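PDB 4HKT: inositol 2-dehydrogenase from Sinorhizobium meliloti, which catalyses the NAD-dependent oxidation of myo-inositol to scyllo-inosose, the first step in the breakdown of myo-inositol to acetyl-CoA. Local coordinates for residues V68-T73 with F91-I96; G120-F125 with T173-D178. All coordinates share one frame; numbering follows the deposited sequence.

Contact 1. Residues V68-T73 with F91-I96; sequences VICTPT and FCEKPI
Ile69 sits astride the neighbouring strand and gives it both of its backbone polar groups: its N donates to Phe91 O at 2.8 Å, and its O accepts from Glu93 N at 3.0 Å. Both bonds are nearly straight and lie close to the axis of the carbonyl they use, the pattern of adjacent parallel strands. Val68 pairs with Phe91 and Ile69 with Cys92, so the two strands place matching side chains on each face of the sheet. On one face Val68 CG1 and Phe91 CD2 lie 4.0 Å apart, the two side chains running alongside each other in the same direction; both have their contacting branch anti to the backbone N. On the other face Cys92 SG rests against Ile69 CB at 3.9 Å, and both side chains touch His76 of helix 76-85. These four residues are buried.

Past Cys70 the chains part, and the loop side is partly exposed. They meet again at a single point, where Thr73 CG2 comes 3.5 Å from Pro95 CG, a tight pair whose side chains cross at about a right angle. A cis peptide bond precedes Pro95, in the Glu-Lys-Pro sequence characteristic of the Gfo/Idh/MocA family. Glu93 starts toward 68-73, its CB 3.5 Å from Ile69 O, but its chain bends at chi2 (-65°) and carries the carboxylate away to His18.

The strands 66-69 and 89-93 belong to a beta-alpha-beta unit of the Rossmann fold. Backbone hydrogen bonds and apolar packing therefore hold the strand ends together, while the carboxylate of Glu93 is directed to helix 13-24.

Contact 2. Residues G120-F125 with T173-D178; sequences GFNRRF and TIHDFD. With EDO (1,2-ethanediol), chain S.
The ring of Phe121 and the carboxylate of Asp178 lie nearly parallel, their planes 14° apart. Asp178 CB stands 3.7 Å from the ring centroid, almost on the ring normal, in a CH-pi contact. With CG anti to the backbone N (chi1 -177°), Asp178 lays its carboxylate over the CD2 side of the ring and presents both oxygens to Arg124. The extended Arg124 chain meets them side-on: Arg124 NE donates to Asp178 OD2 at 2.8 Å, in the guanidinium plane and through the syn lone pair, while Arg124 NH2 reaches Asp178 OD1 at 2.7 Å, somewhat tilted. The two flat groups are nearly coplanar. NH2 also holds O2 of an ethanediol, probably from the crystallisation liquor, and Arg124 NH1 adds a weak bond to the same oxygen. An alanine at Arg124 would probably leave the buried Asp178 carboxylate without its two-pronged mate and free to turn on the Phe121 face.

About one helical turn earlier, His175 meets Phe121 differently, with ND1 near the plane of the phenyl ring at its edge. Over the imidazole lies the guanidinium of Arg123, stacked with centres 4.2 Å apart and planes at 16°. Arg123 NH1 lies 3.3 Å from Asp176 OD1 in a salt bridge, and a water links NH1 to OD2; Ser151 OG bonds OD1 and Asn228 ND2 bonds OD2, so Arg123 is one of several partners. A second water joins Arg123 N to His175 ND1.

The loop after strand 117-120 is thus bound to helix 168-184. His175 also packs against Lys94 of the Glu-Lys-Pro sequence, consistent with the family's active site between the two domains. The double grip of Arg124 probably favours an ionised Asp178.

From the N terminus, strand 66-69 leads through helix 76-85 to strand 89-93, and contact 1 closes this crossover within the Rossmann sheet. The chain then passes helix 100-112 and reaches strand 117-120, which adjoins strand 89-93 at the sheet edge and runs straight into contact 2. That contact closes a longer loop of 47 residues, bringing helix 168-184 back onto the exit of the sheet. The two are in series, neither nested nor crossed, with centres about 13 Å apart. They nevertheless touch: Cys92 O is probably hydrogen-bonded to Gly120 N, and Lys94 packs against Ile174 and His175, so residues 91-96 adjoin both segments of contact 2.

Contact 1. Residues V68-T73 with F91-I96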
# COMPACT_ATOMS: atom_id res chain seq x y z
N VAL B 68 5.55 -29.52 -26.42
CA VAL B 68 4.82 -28.35 -25.99
C VAL B 68 4.05 -27.88 -27.22
O VAL B 68 4.65 -27.54 -28.24
CB VAL B 68 5.79 -27.26 -25.50
CG1 VAL B 68 5.05 -25.96 -25.28
CG2 VAL B 68 6.47 -27.71 -24.21
N ILE B 69 2.73 -27.88 -27.12
CA ILE B 69 1.88 -27.52 -28.25
C ILE B 69 1.36 -26.08 -28.05
O ILE B 69 0.54 -25.80 -27.14
CB ILE B 69 0.70 -28.49 -28.43
CG1 ILE B 69 1.18 -29.93 -28.56
CG2 ILE B 69 -0.16 -28.06 -29.61
CD1 ILE B 69 0.09 -30.98 -28.41
N CYS B 70 1.89 -25.20 -28.91
CA CYS B 70 1.59 -23.78 -28.95
C CYS B 70 1.09 -23.38 -30.34
O CYS B 70 1.21 -22.24 -30.72
CB CYS B 70 2.86 -22.98 -28.62
SG CYS B 70 3.50 -23.40 -26.99
N THR B 71 0.56 -24.33 -31.10
CA THR B 71 0.04 -24.05 -32.43
C THR B 71 -1.37 -23.45 -32.31
O THR B 71 -1.91 -23.35 -31.22
CB THR B 71 -0.00 -25.34 -33.26
OG1 THR B 71 -0.58 -26.38 -32.47
CG2 THR B 71 1.40 -25.75 -33.71
N PRO B 72 -1.99 -23.09 -33.43
CA PRO B 72 -3.35 -22.58 -33.34
C PRO B 72 -4.32 -23.56 -32.68
O PRO B 72 -4.14 -24.77 -32.77
CB PRO B 72 -3.74 -22.39 -34.79
CG PRO B 72 -2.45 -22.08 -35.47
CD PRO B 72 -1.47 -23.00 -34.81
N THR B 73 -5.36 -23.00 -32.06
CA THR B 73 -6.36 -23.76 -31.31
C THR B 73 -7.00 -24.91 -32.07
O THR B 73 -7.20 -25.96 -31.50
CB THR B 73 -7.46 -22.81 -30.84
OG1 THR B 73 -6.91 -21.87 -29.92
CG2 THR B 73 -8.63 -23.58 -30.23
N PHE B 91 2.37 -31.22 -23.19
CA PHE B 91 1.90 -30.01 -22.57
C PHE B 91 1.17 -29.25 -23.68
O PHE B 91 1.77 -28.94 -24.71
CB PHE B 91 3.05 -29.17 -22.04
CG PHE B 91 2.61 -27.85 -21.53
CD1 PHE B 91 2.29 -27.69 -20.18
CD2 PHE B 91 2.44 -26.80 -22.38
CE1 PHE B 91 1.81 -26.48 -19.72
CE2 PHE B 91 1.97 -25.59 -21.93
CZ PHE B 91 1.64 -25.43 -20.59
N CYS B 92 -0.10 -28.92 -23.46
CA CYS B 92 -0.85 -28.21 -24.47
C CYS B 92 -1.43 -26.88 -23.98
O CYS B 92 -2.13 -26.86 -22.99
CB CYS B 92 -1.97 -29.09 -25.01
SG CYS B 92 -2.68 -28.42 -26.53
N GLU B 93 -1.11 -25.79 -24.66
CA GLU B 93 -1.77 -24.51 -24.38
C GLU B 93 -3.31 -24.63 -24.49
O GLU B 93 -3.83 -25.42 -25.27
CB GLU B 93 -1.27 -23.42 -25.31
CG GLU B 93 -0.02 -22.71 -24.80
CD GLU B 93 -0.27 -21.91 -23.52
OE1 GLU B 93 -1.39 -21.39 -23.33
OE2 GLU B 93 0.65 -21.87 -22.67
N LYS B 94 -4.01 -23.84 -23.69
CA LYS B 94 -5.45 -23.82 -23.73
C LYS B 94 -5.87 -23.47 -25.15
O LYS B 94 -5.16 -22.76 -25.84
CB LYS B 94 -6.02 -22.79 -22.77
CG LYS B 94 -5.91 -21.39 -23.31
CD LYS B 94 -6.84 -20.45 -22.62
CE LYS B 94 -6.66 -19.06 -23.17
NZ LYS B 94 -7.40 -18.93 -24.44
N PRO B 95 -7.03 -23.98 -25.59
CA PRO B 95 -7.84 -25.03 -24.99
C PRO B 95 -7.43 -26.37 -25.60
O PRO B 95 -6.59 -26.42 -26.49
CB PRO B 95 -9.25 -24.67 -25.46
CG PRO B 95 -9.03 -24.11 -26.81
CD PRO B 95 -7.70 -23.41 -26.77
N ILE B 96 -8.03 -27.45 -25.13
CA ILE B 96 -7.90 -28.73 -25.80
C ILE B 96 -8.65 -28.63 -27.12
O ILE B 96 -8.15 -29.04 -28.18
CB ILE B 96 -8.45 -29.85 -24.94
CG1 ILE B 96 -7.51 -30.07 -23.74
CG2 ILE B 96 -8.51 -31.15 -25.74
CD1 ILE B 96 -8.10 -30.89 -22.64

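Contact 2. Residues G120-F125 with T173-D178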
# COMPACT_ATOMS: atom_id res chain seq x y z
N GLY B 120 -2.38 -25.83 -20.34
CA GLY B 120 -1.74 -24.60 -19.96
C GLY B 120 -2.61 -23.62 -19.16
O GLY B 120 -3.03 -22.60 -19.68
N PHE B 121 -2.90 -23.94 -17.90
CA PHE B 121 -3.52 -22.92 -17.05
C PHE B 121 -2.39 -22.44 -16.15
O PHE B 121 -2.26 -22.87 -15.02
CB PHE B 121 -4.68 -23.47 -16.26
CG PHE B 121 -5.92 -23.75 -17.08
CD1 PHE B 121 -6.45 -22.79 -17.88
CD2 PHE B 121 -6.60 -24.93 -16.94
CE1 PHE B 121 -7.60 -23.04 -18.61
CE2 PHE B 121 -7.76 -25.19 -17.63
CZ PHE B 121 -8.26 -24.25 -18.49
N ASN B 122 -1.57 -21.57 -16.70
CA ASN B 122 -0.31 -21.17 -16.05
C ASN B 122 -0.51 -20.41 -14.75
O ASN B 122 0.39 -20.38 -13.87
CB ASN B 122 0.50 -20.31 -17.00
CG ASN B 122 -0.32 -19.17 -17.57
OD1 ASN B 122 -1.17 -19.38 -18.41
ND2 ASN B 122 -0.09 -17.97 -17.09
N ARG B 123 -1.69 -19.81 -14.60
CA ARG B 123 -1.98 -19.03 -13.41
C ARG B 123 -1.94 -19.86 -12.16
O ARG B 123 -1.63 -19.35 -11.09
CB ARG B 123 -3.27 -18.23 -13.55
CG ARG B 123 -3.19 -17.26 -14.69
CD ARG B 123 -4.47 -16.48 -14.87
NE ARG B 123 -4.51 -15.88 -16.19
CZ ARG B 123 -5.53 -15.18 -16.68
NH1 ARG B 123 -6.64 -15.00 -15.96
NH2 ARG B 123 -5.46 -14.65 -17.91
N ARG B 124 -2.19 -21.15 -12.27
CA ARG B 124 -2.08 -22.01 -11.13
C ARG B 124 -0.61 -22.15 -10.60
O ARG B 124 -0.43 -22.66 -9.50
CB ARG B 124 -2.58 -23.40 -11.48
CG ARG B 124 -4.06 -23.56 -11.68
CD ARG B 124 -4.33 -25.02 -11.80
NE ARG B 124 -5.74 -25.26 -12.01
CZ ARG B 124 -6.41 -26.26 -11.47
NH1 ARG B 124 -5.79 -27.16 -10.68
NH2 ARG B 124 -7.70 -26.37 -11.74
N PHE B 125 0.38 -21.74 -11.40
CA PHE B 125 1.82 -21.85 -11.05
C PHE B 125 2.46 -20.51 -10.70
O PHE B 125 3.67 -20.44 -10.41
CB PHE B 125 2.58 -22.54 -12.20
CG PHE B 125 2.15 -23.94 -12.43
CD1 PHE B 125 2.52 -24.93 -11.56
CD2 PHE B 125 1.32 -24.28 -13.50
CE1 PHE B 125 2.11 -26.24 -11.74
CE2 PHE B 125 0.93 -25.58 -13.70
CZ PHE B 125 1.31 -26.57 -12.81
N THR B 173 -12.16 -15.78 -20.29
CA THR B 173 -12.71 -16.12 -18.97
C THR B 173 -12.39 -17.54 -18.55
O THR B 173 -12.40 -17.89 -17.38
CB THR B 173 -14.22 -15.93 -18.98
OG1 THR B 173 -14.53 -14.76 -19.72
CG2 THR B 173 -14.71 -15.75 -17.53
N ILE B 174 -12.09 -18.37 -19.54
CA ILE B 174 -11.64 -19.72 -19.30
C ILE B 174 -10.55 -19.84 -18.21
O ILE B 174 -10.62 -20.72 -17.38
CB ILE B 174 -11.28 -20.44 -20.65
CG1 ILE B 174 -11.21 -21.95 -20.43
CG2 ILE B 174 -10.01 -19.93 -21.26
CD1 ILE B 174 -11.27 -22.78 -21.69
N HIS B 175 -9.56 -18.97 -18.22
CA HIS B 175 -8.55 -18.94 -17.18
C HIS B 175 -9.15 -18.67 -15.78
O HIS B 175 -8.72 -19.25 -14.80
CB HIS B 175 -7.56 -17.82 -17.45
CG HIS B 175 -6.60 -18.13 -18.54
ND1 HIS B 175 -5.61 -19.09 -18.41
CD2 HIS B 175 -6.41 -17.55 -19.75
CE1 HIS B 175 -4.89 -19.12 -19.51
NE2 HIS B 175 -5.35 -18.20 -20.34
N ASP B 176 -10.13 -17.77 -15.74
CA ASP B 176 -10.82 -17.41 -14.49
C ASP B 176 -11.77 -18.48 -14.01
O ASP B 176 -11.87 -18.66 -12.82
CB ASP B 176 -11.53 -16.10 -14.62
CG ASP B 176 -10.60 -14.98 -15.01
OD1 ASP B 176 -9.56 -14.78 -14.35
OD2 ASP B 176 -10.88 -14.33 -16.03
N PHE B 177 -12.43 -19.20 -14.92
CA PHE B 177 -13.16 -20.40 -14.52
C PHE B 177 -12.24 -21.44 -13.87
O PHE B 177 -12.58 -22.01 -12.84
CB PHE B 177 -13.90 -21.04 -15.67
CG PHE B 177 -14.95 -20.15 -16.31
CD1 PHE B 177 -15.90 -19.51 -15.55
CD2 PHE B 177 -15.00 -20.00 -17.67
CE1 PHE B 177 -16.88 -18.69 -16.14
CE2 PHE B 177 -15.95 -19.21 -18.27
CZ PHE B 177 -16.91 -18.56 -17.52
N ASP B 178 -11.10 -21.73 -14.50
CA ASP B 178 -10.10 -22.58 -13.86
C ASP B 178 -9.63 -22.06 -12.48
O ASP B 178 -9.58 -22.83 -11.52
CB ASP B 178 -8.89 -22.82 -14.75
CG ASP B 178 -7.93 -23.76 -14.09
OD1 ASP B 178 -8.26 -24.94 -13.95
OD2 ASP B 178 -6.84 -23.31 -13.65
C1 EDO S . -8.88 -28.24 -7.65
O1 EDO S . -7.55 -27.71 -7.52
C2 EDO S . -9.45 -27.92 -9.04
O2 EDO S . -8.53 -28.28 -10.09
O HOH W 1 -9.03 -14.04 -17.73
O HOH W 2 -4.33 -20.12 -15.94